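Local coordinates for protein endoglucanase (Humicola insolens, PDB 1DYS) that hydrolyses internal beta-1,4-glucosidic linkages of cellulose as a family 6 endoglucanase, contributing to the recycling of plant biomass, at residues V84-P89 / E97-L102; R91-G96 / A150-A155; Y246-A251 / N300-A305; H176-V181 / Q262-Q267; R269-G274 / C283-A288. All coordinates share one frame; numbering follows the deposited sequence. Where two conformers were deposited one is given.

Interaction 1 (V84-P89 / E97-L102); sequences VLYNLP and ESSGEL
The amide of N87 carries the direct polar link between V84-P89 and E97-L102. Its ND2 donates to E101 OE2 at 2.9 Å, reaching the carboxylate on its anti lone pair, the one turned away from OE1. The two chains cross at about a right angle with their planes 59° apart, and OE2 lies 22° out of the amide plane. E101 OE2 also accepts from the backbone N of I56, giving it a second donor. On the other branch of the amide, N87 OD1 accepts from a water at 2.8 Å that is in turn bonded by E101 N; a second water, 2.9 Å from N87 OD1 and also near L88 O, takes a bond from L102 N. An asparagine suits this place because one short side chain offers both a donor and an acceptor; an alanine here would probably loosen the loop, since the bond to E101 and the OD1 contact of both bridging waters would go. Beside the amide, L102 CD1 closely approaches N87 O at 3.3 Å; the apolar contact is L102 CB with P89 CB, 4.2 Å apart, while P89 CA lies against L102 O. The 97-102 loop is shaped from within by S98, whose OG accepts from G100 N at 3.0 Å in an ST turn. Further out, Y86 OH and S99 OG both hydrogen-bond to D92 OD2, a proposed proton donor. The arrangement is that of a family 6 active-site loop, folded back on the C-terminal end of strand 79-85 in the parallel barrel.

Interaction 2 (R91-G96 / A150-A155); sequences RDCSAG and AFCRNA
The short 3-10 turn 93-95 lies beside the first turn of helix 150-169, with the CA atoms of C93 and C152 5.1 Å apart. This is a disulfide cross-link between the active-site loop that follows strand 79-85 and a helix of the family 6 barrel. C93 SG and C152 SG are bonded at 2.0 Å with a chi3 of 106°. C93 holds its sulfur in the crowded position between backbone N and carbonyl carbon (chi1 68°), whereas C152 turns its own beside the backbone N (chi1 -79°); both CB atoms point across the gap. Cysteine fits here because the covalent bond ties a loop carrying no regular strand to a helix, just next to D92, one of two aspartates assigned as proton donors. The CB of D92 itself points away from the helix. S94 lies alongside the sulfur bridge, but its OG bonds to N143 of helix 140-146. Next to the disulfide in the helix, F151 turns its ring toward the loop, CG anti to the backbone N, with C93 CB 3.9 Å from CD2. G96, at a positive phi, takes a conformation in which a CB would crowd the preceding carbonyl, so glycine is the natural residue. The peptide following G96 lies nearly parallel to the phenyl ring: G96 O sits 3.4 Å above the plane of F151, over the centre, while C93 O meets the ring at its edge, 3.4 Å from CD2.

Interaction 3 (Y246-A251 / N300-A305); sequences YATNIA and NPNVDA
T248 meets the tip of N300 with its hydroxyl: OG1, set beside its own backbone N (chi1 -66°), accepts from N300 ND2 at 3.0 Å, with an N-H...O angle of 145°. The two side chains cross obliquely. N300 extends its amide toward the helix, CG anti to the backbone N, and ND2 bonds also to S244 one turn earlier in helix 243-255. OD1 turns back to its own loop, accepting from N302 N at 2.8 Å in an Asx turn that braces the type I turn N300-V303. Asparagine thus serves both helix and turn, and an alanine here would probably leave the turn less firmly set against the helix, because the bonds to T248, S244 and N302 N would be lost. Small residues on the helix allow close approach: A247 CB touches V303 CG2 at 3.6 Å, and the A251 methyl lies against the amide end of N302. V303, branched at CB as befits the start of a strand, also packs on I265. The contact joins helix 243-255 to the N-terminal end of strand 303-307, part of the helix-around-strand packing typical of the family 6 alpha/beta barrel.

Interaction 4 (H176-V181 / Q262-Q267); sequences HLYLDV and QFIIDQ
Apolar contacts carry this crossing of strands 175-180 and 262-266, whose axes pass 8.0 Å apart at 71°; both belong to the curled parallel sheet, with strand 215-218 between them. I264 lies over one face of the Y178 ring in a CH-pi contact, its CD1 3.9 Å from the ring centroid and 23° off the normal. CD1 sits toward the CG-CD2 side of the ring, while CG2 reaches the other end, 3.8 Å from CE1. The isoleucine spans the ring because CG1 takes the crowded position (chi1 52°) and the chain then runs on extended, a branched shape well matched to a flat partner. A second, smaller pair lies between the sheet and helix 243-255, where V181 CG2 comes within 3.7 Å of F263 CE2.

Polar groups stand at the margins. Q262 O lies in the plane of the Y178 ring at its edge, 3.9 Å from CD1. The tyrosine hydroxyl bonds to D304 OD2, and Q262 NE2 to P301 O.

With no hydrogen bond between the segments, cohesion rests on shape and dispersion, inside the barrel for Y178 and I264; the buried hydroxyl has its carboxylate partner, which would hold the ring's tip in position, while the I264 face contact would limit rotation.

Interaction 5 (R269-G274 / C283-A288); sequences RVALSG and CNVNPA
Backbone hydrogen bonding sets the frame. A271 and A288 form an antiparallel, non-hydrogen-bonded pair with CA atoms 4.3 Å apart, and next to it L272 N donates to P287 O at 3.1 Å. The bond is nearly straight at the hydrogen, 174°, although the donor stands above the carbonyl plane. A288 CA adds a CA-H...O contact to V270 O; A288 CB lies only 3.5 Å from V270 O as well, so a small side chain suits the place. Farther along, a water donates to both G274 O and N286 O.

Apolar contacts cover the edges of this pairing. L272, with CG beside its backbone N, brings CD1 to 3.7 Å from P287 CB, the two side chains crossing obliquely. P287 follows a cis peptide bond, which bends the chain sharply just before the strand. A271 and A288 carry their methyls on the same face, where A271 CB is 4.3 Å from V285 CG1.

Polar side chains hold the far end. N286 ND2 donates to N284 O at 2.9 Å, lying in both the amide and the carbonyl plane, and it also bonds to G320 O. R269 turns the edge of its guanidinium toward N284 OD1, but its bonds go to S221 O and, as a salt bridge, to D316; N284 ND2 bonds to C319 O, beside the disulfide C283-C319. Strands 270-271 and 288-289, joined here at A271-A288, form a small antiparallel pair apart from the parallel barrel, its long connection holding W282, a likely substrate-binding residue, and R269 lying close to K310, another: part of the loop framework around the family 6 substrate cleft.

From the N terminus, interaction 1 comes first, folding the loop after strand 79-85 back on its strand end. Interaction 2 crosses it, since 91-96 lies between the two segments of interaction 1 while its partner waits on helix 150-169; D92 joins the two contacts. Interaction 4 opens later at strand 175-180 and closes 81 residues on at strand 262-266. Interaction 3 crosses it, starting on helix 243-255 and ending on strand 303-307, and the two touch where helix 243-255 packs on the sheet, and again at Y178 and D304. Interaction 5 follows directly after 262-267 and is nested within the loop closed by interaction 3, its small strand pair about 21 Å, centre to centre, from interaction 4.

Interaction 1 (V84-P89 / E97-L102)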
# COMPACT_ATOMS: atom_id res chain seq x y z
N VAL A 84 16.85 -2.57 2.74
CA VAL A 84 16.07 -3.76 2.35
C VAL A 84 15.66 -3.52 0.88
O VAL A 84 15.06 -2.50 0.61
CB VAL A 84 14.79 -3.93 3.19
CG1 VAL A 84 14.18 -5.29 2.85
CG2 VAL A 84 15.13 -3.91 4.69
N LEU A 85 16.13 -4.38 -0.01
CA LEU A 85 15.81 -4.26 -1.44
C LEU A 85 14.59 -5.16 -1.59
O LEU A 85 14.70 -6.40 -1.47
CB LEU A 85 17.04 -4.74 -2.23
CG LEU A 85 16.96 -4.52 -3.74
CD1 LEU A 85 18.37 -4.30 -4.28
CD2 LEU A 85 16.28 -5.69 -4.42
N TYR A 86 13.43 -4.52 -1.79
CA TYR A 86 12.17 -5.26 -1.74
C TYR A 86 11.14 -4.72 -2.73
O TYR A 86 10.28 -3.95 -2.32
CB TYR A 86 11.64 -5.18 -0.30
CG TYR A 86 10.35 -5.84 0.06
CD1 TYR A 86 10.07 -7.17 -0.24
CD2 TYR A 86 9.34 -5.14 0.73
CE1 TYR A 86 8.88 -7.80 0.13
CE2 TYR A 86 8.15 -5.73 1.09
CZ TYR A 86 7.92 -7.06 0.79
OH TYR A 86 6.71 -7.63 1.16
N ASN A 87 11.30 -5.10 -3.99
CA ASN A 87 10.27 -4.66 -4.98
C ASN A 87 10.11 -5.68 -6.08
O ASN A 87 9.80 -5.34 -7.26
CB ASN A 87 10.66 -3.28 -5.49
CG ASN A 87 9.46 -2.55 -6.11
OD1 ASN A 87 8.30 -2.90 -5.86
ND2 ASN A 87 9.75 -1.54 -6.90
N LEU A 88 10.24 -6.97 -5.75
CA LEU A 88 10.12 -8.01 -6.79
C LEU A 88 8.80 -7.98 -7.51
O LEU A 88 7.71 -7.72 -6.98
CB LEU A 88 10.19 -9.37 -6.03
CG LEU A 88 10.59 -10.61 -6.85
CD1 LEU A 88 12.02 -10.46 -7.36
CD2 LEU A 88 10.44 -11.85 -5.97
N PRO A 89 8.85 -8.22 -8.81
CA PRO A 89 7.60 -8.33 -9.56
C PRO A 89 6.84 -9.53 -9.02
O PRO A 89 7.39 -10.60 -8.68
CB PRO A 89 7.98 -8.54 -11.04
CG PRO A 89 9.42 -8.16 -11.03
CD PRO A 89 10.02 -8.42 -9.65
N GLU A 97 -1.25 -12.19 -5.80
CA GLU A 97 -1.10 -10.97 -6.59
C GLU A 97 0.12 -10.24 -6.02
O GLU A 97 0.31 -10.34 -4.81
CB GLU A 97 -2.35 -10.09 -6.43
CG GLU A 97 -2.19 -8.69 -7.01
CD GLU A 97 -3.36 -7.78 -6.70
OE1 GLU A 97 -4.05 -7.97 -5.68
OE2 GLU A 97 -3.55 -6.82 -7.49
N SER A 98 0.93 -9.53 -6.81
CA SER A 98 2.04 -8.79 -6.18
C SER A 98 1.54 -7.95 -4.99
O SER A 98 0.55 -7.27 -5.09
CB SER A 98 2.64 -7.81 -7.18
OG SER A 98 3.79 -7.18 -6.64
N SER A 99 2.35 -7.95 -3.92
CA SER A 99 2.08 -7.08 -2.79
C SER A 99 2.74 -5.71 -3.05
O SER A 99 2.55 -4.85 -2.19
CB SER A 99 2.70 -7.66 -1.51
OG SER A 99 4.08 -7.85 -1.65
N GLY A 100 3.48 -5.57 -4.14
CA GLY A 100 4.15 -4.31 -4.50
C GLY A 100 3.59 -3.78 -5.82
O GLY A 100 2.64 -4.27 -6.44
N GLU A 101 4.26 -2.75 -6.32
CA GLU A 101 3.82 -2.05 -7.51
C GLU A 101 4.16 -2.74 -8.82
O GLU A 101 3.52 -2.37 -9.84
CB GLU A 101 4.41 -0.61 -7.50
CG GLU A 101 5.93 -0.69 -7.73
CD GLU A 101 6.59 0.60 -7.27
OE1 GLU A 101 5.91 1.58 -6.89
OE2 GLU A 101 7.84 0.61 -7.29
N LEU A 102 5.03 -3.75 -8.82
CA LEU A 102 5.45 -4.42 -10.05
C LEU A 102 4.77 -5.78 -10.20
O LEU A 102 4.65 -6.55 -9.28
CB LEU A 102 6.97 -4.61 -10.10
CG LEU A 102 7.78 -3.33 -9.96
CD1 LEU A 102 9.27 -3.66 -10.09
CD2 LEU A 102 7.41 -2.29 -10.99
O HOH W 1 6.15 -1.82 -4.50
O HOH W 2 6.62 -5.13 -6.59

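Interaction 2 (R91-G96 / A150-A155)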
# COMPACT_ATOMS: atom_id res chain seq x y z
N ARG A 91 5.58 -9.81 -6.14
CA ARG A 91 6.06 -9.89 -4.76
C ARG A 91 5.11 -10.65 -3.85
O ARG A 91 3.89 -10.55 -3.99
CB ARG A 91 6.14 -8.44 -4.23
CG ARG A 91 7.19 -8.25 -3.13
CD ARG A 91 7.48 -6.78 -2.90
NE ARG A 91 6.34 -6.09 -2.24
CZ ARG A 91 6.43 -4.80 -1.92
NH1 ARG A 91 7.50 -4.02 -2.12
NH2 ARG A 91 5.33 -4.26 -1.34
N ASP A 92 5.68 -11.53 -2.98
CA ASP A 92 4.87 -12.33 -2.08
C ASP A 92 3.79 -13.10 -2.85
O ASP A 92 2.61 -13.06 -2.54
CB ASP A 92 4.20 -11.48 -1.00
CG ASP A 92 5.23 -10.79 -0.12
OD1 ASP A 92 5.92 -11.55 0.60
OD2 ASP A 92 5.42 -9.55 -0.12
N CYS A 93 4.28 -13.94 -3.79
CA CYS A 93 3.32 -14.54 -4.74
C CYS A 93 2.28 -15.41 -4.10
O CYS A 93 1.17 -15.64 -4.62
CB CYS A 93 4.08 -15.26 -5.86
SG CYS A 93 4.98 -16.72 -5.33
N SER A 94 2.55 -16.02 -2.93
CA SER A 94 1.61 -16.93 -2.30
C SER A 94 0.28 -16.29 -1.95
O SER A 94 -0.70 -17.05 -1.88
CB SER A 94 2.20 -17.64 -1.09
OG SER A 94 3.20 -18.57 -1.50
N ALA A 95 0.17 -14.96 -1.89
CA ALA A 95 -1.09 -14.30 -1.63
C ALA A 95 -1.88 -14.12 -2.92
O ALA A 95 -3.07 -13.79 -2.85
CB ALA A 95 -0.80 -12.99 -0.93
N GLY A 96 -1.28 -14.41 -4.08
CA GLY A 96 -2.05 -14.42 -5.32
C GLY A 96 -1.98 -13.23 -6.23
O GLY A 96 -2.48 -13.26 -7.36
N ALA A 150 -0.79 -21.79 -8.86
CA ALA A 150 -0.58 -21.43 -10.25
C ALA A 150 0.12 -20.09 -10.39
O ALA A 150 1.08 -19.95 -11.13
CB ALA A 150 -1.93 -21.40 -10.95
N PHE A 151 -0.33 -19.11 -9.60
CA PHE A 151 0.29 -17.79 -9.65
C PHE A 151 1.77 -17.80 -9.32
O PHE A 151 2.56 -17.17 -10.03
CB PHE A 151 -0.51 -16.86 -8.74
CG PHE A 151 -0.02 -15.43 -8.88
CD1 PHE A 151 -0.30 -14.68 -9.99
CD2 PHE A 151 0.74 -14.87 -7.87
CE1 PHE A 151 0.13 -13.38 -10.12
CE2 PHE A 151 1.18 -13.56 -7.96
CZ PHE A 151 0.90 -12.82 -9.10
N CYS A 152 2.19 -18.43 -8.24
CA CYS A 152 3.62 -18.51 -7.91
C CYS A 152 4.46 -19.29 -8.93
O CYS A 152 5.59 -18.92 -9.28
CB CYS A 152 3.87 -19.24 -6.59
SG CYS A 152 3.57 -18.17 -5.15
N ARG A 153 3.86 -20.39 -9.38
CA ARG A 153 4.57 -21.25 -10.34
C ARG A 153 4.83 -20.52 -11.64
O ARG A 153 5.88 -20.64 -12.29
CB ARG A 153 3.74 -22.54 -10.56
CG ARG A 153 3.78 -23.49 -9.37
CD ARG A 153 3.27 -24.89 -9.72
NE ARG A 153 1.82 -24.96 -9.86
CZ ARG A 153 1.24 -25.16 -11.06
NH1 ARG A 153 1.97 -25.32 -12.15
NH2 ARG A 153 -0.08 -25.19 -11.06
N ASN A 154 3.89 -19.65 -12.03
CA ASN A 154 4.01 -18.80 -13.17
C ASN A 154 5.06 -17.70 -13.01
O ASN A 154 5.46 -17.13 -14.02
CB ASN A 154 2.68 -18.07 -13.45
CG ASN A 154 2.03 -18.67 -14.68
OD1 ASN A 154 2.52 -18.45 -15.79
ND2 ASN A 154 0.95 -19.41 -14.46
N ALA A 155 5.36 -17.31 -11.79
CA ALA A 155 6.29 -16.25 -11.48
C ALA A 155 7.72 -16.70 -11.19
O ALA A 155 8.68 -15.94 -11.20
CB ALA A 155 5.76 -15.56 -10.21

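Interaction 3 (Y246-A251 / N300-A305)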
# COMPACT_ATOMS: atom_id res chain seq x y z
N TYR A 246 18.54 -22.32 13.22
CA TYR A 246 18.18 -22.28 11.79
C TYR A 246 19.39 -21.89 10.96
O TYR A 246 19.66 -22.55 9.96
CB TYR A 246 17.02 -21.31 11.57
CG TYR A 246 16.61 -21.14 10.11
CD1 TYR A 246 16.36 -22.21 9.29
CD2 TYR A 246 16.44 -19.87 9.58
CE1 TYR A 246 15.99 -22.06 7.96
CE2 TYR A 246 16.08 -19.68 8.26
CZ TYR A 246 15.83 -20.79 7.46
OH TYR A 246 15.50 -20.63 6.14
N ALA A 247 20.12 -20.86 11.41
CA ALA A 247 21.32 -20.36 10.73
C ALA A 247 22.37 -21.45 10.57
O ALA A 247 22.94 -21.64 9.50
CB ALA A 247 21.90 -19.13 11.42
N THR A 248 22.64 -22.20 11.65
CA THR A 248 23.61 -23.31 11.55
C THR A 248 23.16 -24.40 10.59
O THR A 248 23.98 -24.93 9.82
CB THR A 248 23.87 -23.90 12.96
OG1 THR A 248 24.52 -22.89 13.72
CG2 THR A 248 24.73 -25.16 12.88
N ASN A 249 21.88 -24.73 10.50
CA ASN A 249 21.34 -25.78 9.67
C ASN A 249 21.45 -25.39 8.20
O ASN A 249 21.86 -26.19 7.38
CB ASN A 249 19.91 -26.10 10.06
CG ASN A 249 19.82 -26.84 11.39
OD1 ASN A 249 20.79 -27.47 11.85
ND2 ASN A 249 18.65 -26.75 12.00
N ILE A 250 21.05 -24.13 7.92
CA ILE A 250 21.19 -23.65 6.55
C ILE A 250 22.68 -23.57 6.23
O ILE A 250 23.10 -24.06 5.17
CB ILE A 250 20.50 -22.30 6.28
CG1 ILE A 250 18.98 -22.43 6.32
CG2 ILE A 250 20.97 -21.76 4.92
CD1 ILE A 250 18.31 -23.18 5.19
N ALA A 251 23.49 -23.00 7.13
CA ALA A 251 24.93 -22.86 6.84
C ALA A 251 25.60 -24.21 6.58
O ALA A 251 26.41 -24.30 5.66
CB ALA A 251 25.59 -22.14 8.01
N ASN A 300 27.76 -17.62 17.63
CA ASN A 300 27.50 -18.56 16.56
C ASN A 300 28.30 -18.08 15.35
O ASN A 300 28.11 -16.99 14.85
CB ASN A 300 26.00 -18.66 16.24
CG ASN A 300 25.70 -19.64 15.15
OD1 ASN A 300 26.50 -19.93 14.28
ND2 ASN A 300 24.48 -20.22 15.16
N PRO A 301 29.24 -18.89 14.92
CA PRO A 301 30.15 -18.65 13.83
C PRO A 301 29.46 -18.35 12.50
O PRO A 301 29.99 -17.63 11.66
CB PRO A 301 31.00 -19.93 13.60
CG PRO A 301 30.38 -20.92 14.55
CD PRO A 301 29.47 -20.22 15.52
N ASN A 302 28.28 -18.94 12.32
CA ASN A 302 27.50 -18.78 11.12
C ASN A 302 26.67 -17.50 11.14
O ASN A 302 25.99 -17.26 10.15
CB ASN A 302 26.50 -19.96 11.04
CG ASN A 302 27.26 -21.29 11.11
OD1 ASN A 302 27.02 -22.13 11.97
ND2 ASN A 302 28.15 -21.44 10.15
N VAL A 303 26.70 -16.77 12.24
CA VAL A 303 25.84 -15.58 12.33
C VAL A 303 26.72 -14.35 12.48
O VAL A 303 27.32 -14.09 13.52
CB VAL A 303 24.83 -15.71 13.49
CG1 VAL A 303 23.91 -14.47 13.53
CG2 VAL A 303 23.92 -16.93 13.34
N ASP A 304 26.85 -13.57 11.40
CA ASP A 304 27.57 -12.33 11.41
C ASP A 304 27.06 -11.30 12.43
O ASP A 304 27.80 -10.56 13.08
CB ASP A 304 27.55 -11.60 10.05
CG ASP A 304 28.48 -12.17 9.01
OD1 ASP A 304 29.44 -12.90 9.35
OD2 ASP A 304 28.29 -11.89 7.80
N ALA A 305 25.74 -11.16 12.54
CA ALA A 305 25.23 -10.14 13.46
C ALA A 305 23.75 -10.33 13.75
O ALA A 305 23.01 -10.93 12.95
CB ALA A 305 25.44 -8.74 12.87

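Interaction 4 (H176-V181 / Q262-Q267)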
# COMPACT_ATOMS: atom_id res chain seq x y z
N HIS A 176 27.58 -5.50 0.89
CA HIS A 176 27.51 -6.84 1.45
C HIS A 176 26.09 -7.39 1.34
O HIS A 176 25.19 -6.81 1.92
CB HIS A 176 27.97 -6.78 2.91
CG HIS A 176 29.28 -6.03 2.98
ND1 HIS A 176 30.48 -6.65 2.65
CD2 HIS A 176 29.54 -4.75 3.25
CE1 HIS A 176 31.43 -5.73 2.77
NE2 HIS A 176 30.91 -4.58 3.13
N LEU A 177 25.95 -8.40 0.50
CA LEU A 177 24.61 -8.90 0.18
C LEU A 177 24.21 -10.06 1.04
O LEU A 177 24.93 -11.04 1.20
CB LEU A 177 24.57 -9.28 -1.30
CG LEU A 177 24.90 -8.15 -2.29
CD1 LEU A 177 24.93 -8.68 -3.72
CD2 LEU A 177 23.91 -7.00 -2.17
N TYR A 178 22.98 -9.98 1.59
CA TYR A 178 22.40 -11.04 2.39
C TYR A 178 21.08 -11.41 1.75
O TYR A 178 20.12 -10.62 1.72
CB TYR A 178 22.22 -10.55 3.84
CG TYR A 178 23.53 -10.33 4.60
CD1 TYR A 178 24.11 -11.41 5.27
CD2 TYR A 178 24.14 -9.11 4.63
CE1 TYR A 178 25.28 -11.23 5.99
CE2 TYR A 178 25.33 -8.91 5.31
CZ TYR A 178 25.88 -9.98 5.98
OH TYR A 178 27.05 -9.72 6.66
N LEU A 179 20.97 -12.59 1.16
CA LEU A 179 19.78 -13.08 0.48
C LEU A 179 18.80 -13.66 1.48
O LEU A 179 19.14 -14.53 2.30
CB LEU A 179 20.23 -14.08 -0.61
CG LEU A 179 19.17 -14.77 -1.43
CD1 LEU A 179 18.35 -13.75 -2.22
CD2 LEU A 179 19.84 -15.77 -2.40
N ASP A 180 17.56 -13.14 1.45
CA ASP A 180 16.62 -13.52 2.51
C ASP A 180 16.19 -14.96 2.41
O ASP A 180 15.95 -15.42 1.30
CB ASP A 180 15.40 -12.55 2.47
CG ASP A 180 14.61 -12.92 3.72
OD1 ASP A 180 15.04 -12.52 4.78
OD2 ASP A 180 13.61 -13.64 3.62
N VAL A 181 16.20 -15.69 3.53
CA VAL A 181 15.70 -17.05 3.56
C VAL A 181 14.61 -17.21 4.63
O VAL A 181 14.43 -18.25 5.27
CB VAL A 181 16.82 -18.11 3.71
CG1 VAL A 181 17.81 -17.99 2.58
CG2 VAL A 181 17.63 -17.83 4.99
N GLN A 262 26.89 -17.28 5.89
CA GLN A 262 26.75 -16.30 6.95
C GLN A 262 25.39 -15.62 7.09
O GLN A 262 24.86 -15.20 6.09
CB GLN A 262 27.84 -15.23 6.88
CG GLN A 262 29.24 -15.85 6.91
CD GLN A 262 29.47 -16.68 8.17
OE1 GLN A 262 29.55 -17.89 8.10
NE2 GLN A 262 29.56 -16.05 9.34
N PHE A 263 24.89 -15.51 8.32
CA PHE A 263 23.56 -14.93 8.51
C PHE A 263 23.56 -13.59 9.23
O PHE A 263 24.42 -13.29 10.04
CB PHE A 263 22.71 -15.84 9.44
CG PHE A 263 21.99 -16.93 8.72
CD1 PHE A 263 22.70 -17.96 8.13
CD2 PHE A 263 20.62 -16.90 8.48
CE1 PHE A 263 22.09 -18.95 7.42
CE2 PHE A 263 19.99 -17.90 7.80
CZ PHE A 263 20.70 -18.96 7.23
N ILE A 264 22.51 -12.81 9.01
CA ILE A 264 22.18 -11.65 9.83
C ILE A 264 20.73 -11.95 10.27
O ILE A 264 20.02 -12.51 9.45
CB ILE A 264 22.29 -10.22 9.35
CG1 ILE A 264 21.56 -10.04 8.01
CG2 ILE A 264 23.78 -9.89 9.20
CD1 ILE A 264 21.76 -8.70 7.34
N ILE A 265 20.41 -11.80 11.55
CA ILE A 265 19.10 -12.29 12.04
C ILE A 265 18.36 -11.15 12.72
O ILE A 265 18.86 -10.47 13.59
CB ILE A 265 19.26 -13.40 13.10
CG1 ILE A 265 19.85 -14.64 12.41
CG2 ILE A 265 17.91 -13.80 13.71
CD1 ILE A 265 19.92 -15.90 13.21
N ASP A 266 17.12 -10.90 12.27
CA ASP A 266 16.34 -9.79 12.80
C ASP A 266 15.88 -10.18 14.22
O ASP A 266 15.40 -11.31 14.39
CB ASP A 266 15.06 -9.65 11.96
CG ASP A 266 14.35 -8.31 12.12
OD1 ASP A 266 14.71 -7.42 12.92
OD2 ASP A 266 13.32 -8.11 11.39
N GLN A 267 16.04 -9.26 15.16
CA GLN A 267 15.45 -9.43 16.49
C GLN A 267 14.70 -8.15 16.82
O GLN A 267 14.47 -7.83 17.97
CB GLN A 267 16.46 -9.72 17.62
CG GLN A 267 17.11 -11.10 17.53
CD GLN A 267 16.13 -12.21 17.89
OE1 GLN A 267 15.98 -12.56 19.06
NE2 GLN A 267 15.48 -12.74 16.89

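Interaction 5 (R269-G274 / C283-A288)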
# COMPACT_ATOMS: atom_id res chain seq x y z
N ARG A 269 11.57 -7.63 16.76
CA ARG A 269 10.42 -7.99 17.59
C ARG A 269 10.56 -9.47 17.93
O ARG A 269 10.92 -10.26 17.07
CB ARG A 269 9.11 -7.85 16.79
CG ARG A 269 8.85 -6.42 16.33
CD ARG A 269 7.52 -6.24 15.61
NE ARG A 269 7.53 -7.00 14.34
CZ ARG A 269 6.47 -7.00 13.53
NH1 ARG A 269 5.37 -6.36 13.85
NH2 ARG A 269 6.50 -7.71 12.39
N VAL A 270 10.37 -9.85 19.20
CA VAL A 270 10.43 -11.23 19.63
C VAL A 270 9.14 -11.56 20.40
O VAL A 270 8.79 -10.85 21.33
CB VAL A 270 11.66 -11.46 20.55
CG1 VAL A 270 11.69 -12.93 20.96
CG2 VAL A 270 12.97 -11.17 19.85
N ALA A 271 8.49 -12.63 19.96
CA ALA A 271 7.28 -13.08 20.64
C ALA A 271 7.65 -13.58 22.03
O ALA A 271 8.68 -14.23 22.25
CB ALA A 271 6.67 -14.22 19.82
N LEU A 272 6.77 -13.28 22.97
CA LEU A 272 6.87 -13.72 24.34
C LEU A 272 5.99 -14.96 24.46
O LEU A 272 5.31 -15.38 23.50
CB LEU A 272 6.40 -12.66 25.34
CG LEU A 272 6.88 -11.22 25.04
CD1 LEU A 272 6.27 -10.19 25.99
CD2 LEU A 272 8.39 -11.13 25.13
N SER A 273 6.06 -15.55 25.66
CA SER A 273 5.35 -16.79 25.93
C SER A 273 3.88 -16.74 25.52
O SER A 273 3.14 -15.83 25.97
CB SER A 273 5.34 -17.10 27.42
OG SER A 273 6.36 -16.49 28.17
N GLY A 274 3.47 -17.71 24.72
CA GLY A 274 2.08 -17.83 24.33
C GLY A 274 1.52 -16.88 23.33
O GLY A 274 0.30 -16.81 23.07
N CYS A 283 0.90 -11.50 11.73
CA CYS A 283 0.41 -10.12 11.76
C CYS A 283 0.31 -9.56 13.15
O CYS A 283 -0.47 -10.06 13.96
CB CYS A 283 -0.98 -10.02 11.07
SG CYS A 283 -1.50 -8.29 10.94
N ASN A 284 1.09 -8.54 13.44
CA ASN A 284 1.07 -7.82 14.70
C ASN A 284 0.94 -8.79 15.88
O ASN A 284 0.06 -8.65 16.72
CB ASN A 284 -0.03 -6.78 14.69
CG ASN A 284 0.12 -5.78 13.56
OD1 ASN A 284 1.23 -5.36 13.19
ND2 ASN A 284 -1.01 -5.41 12.97
N VAL A 285 1.90 -9.71 15.92
CA VAL A 285 1.87 -10.74 16.97
C VAL A 285 2.08 -10.11 18.32
O VAL A 285 2.91 -9.25 18.58
CB VAL A 285 2.87 -11.86 16.62
CG1 VAL A 285 3.19 -12.80 17.78
CG2 VAL A 285 2.32 -12.58 15.41
N ASN A 286 1.26 -10.59 19.27
CA ASN A 286 1.35 -10.03 20.63
C ASN A 286 0.95 -11.11 21.63
O ASN A 286 0.12 -11.97 21.35
CB ASN A 286 0.49 -8.79 20.75
CG ASN A 286 -0.98 -9.11 20.47
OD1 ASN A 286 -1.77 -9.38 21.38
ND2 ASN A 286 -1.34 -9.13 19.19
N PRO A 287 1.58 -11.05 22.79
CA PRO A 287 2.57 -10.09 23.20
C PRO A 287 3.95 -10.24 22.59
O PRO A 287 4.39 -11.35 22.31
CB PRO A 287 2.80 -10.28 24.73
CG PRO A 287 2.11 -11.58 25.03
CD PRO A 287 1.31 -12.06 23.84
N ALA A 288 4.58 -9.10 22.36
CA ALA A 288 5.96 -9.13 21.83
C ALA A 288 6.78 -7.98 22.42
O ALA A 288 6.24 -7.00 22.93
CB ALA A 288 5.96 -9.03 20.31
O HOH W 3 -1.43 -14.41 22.79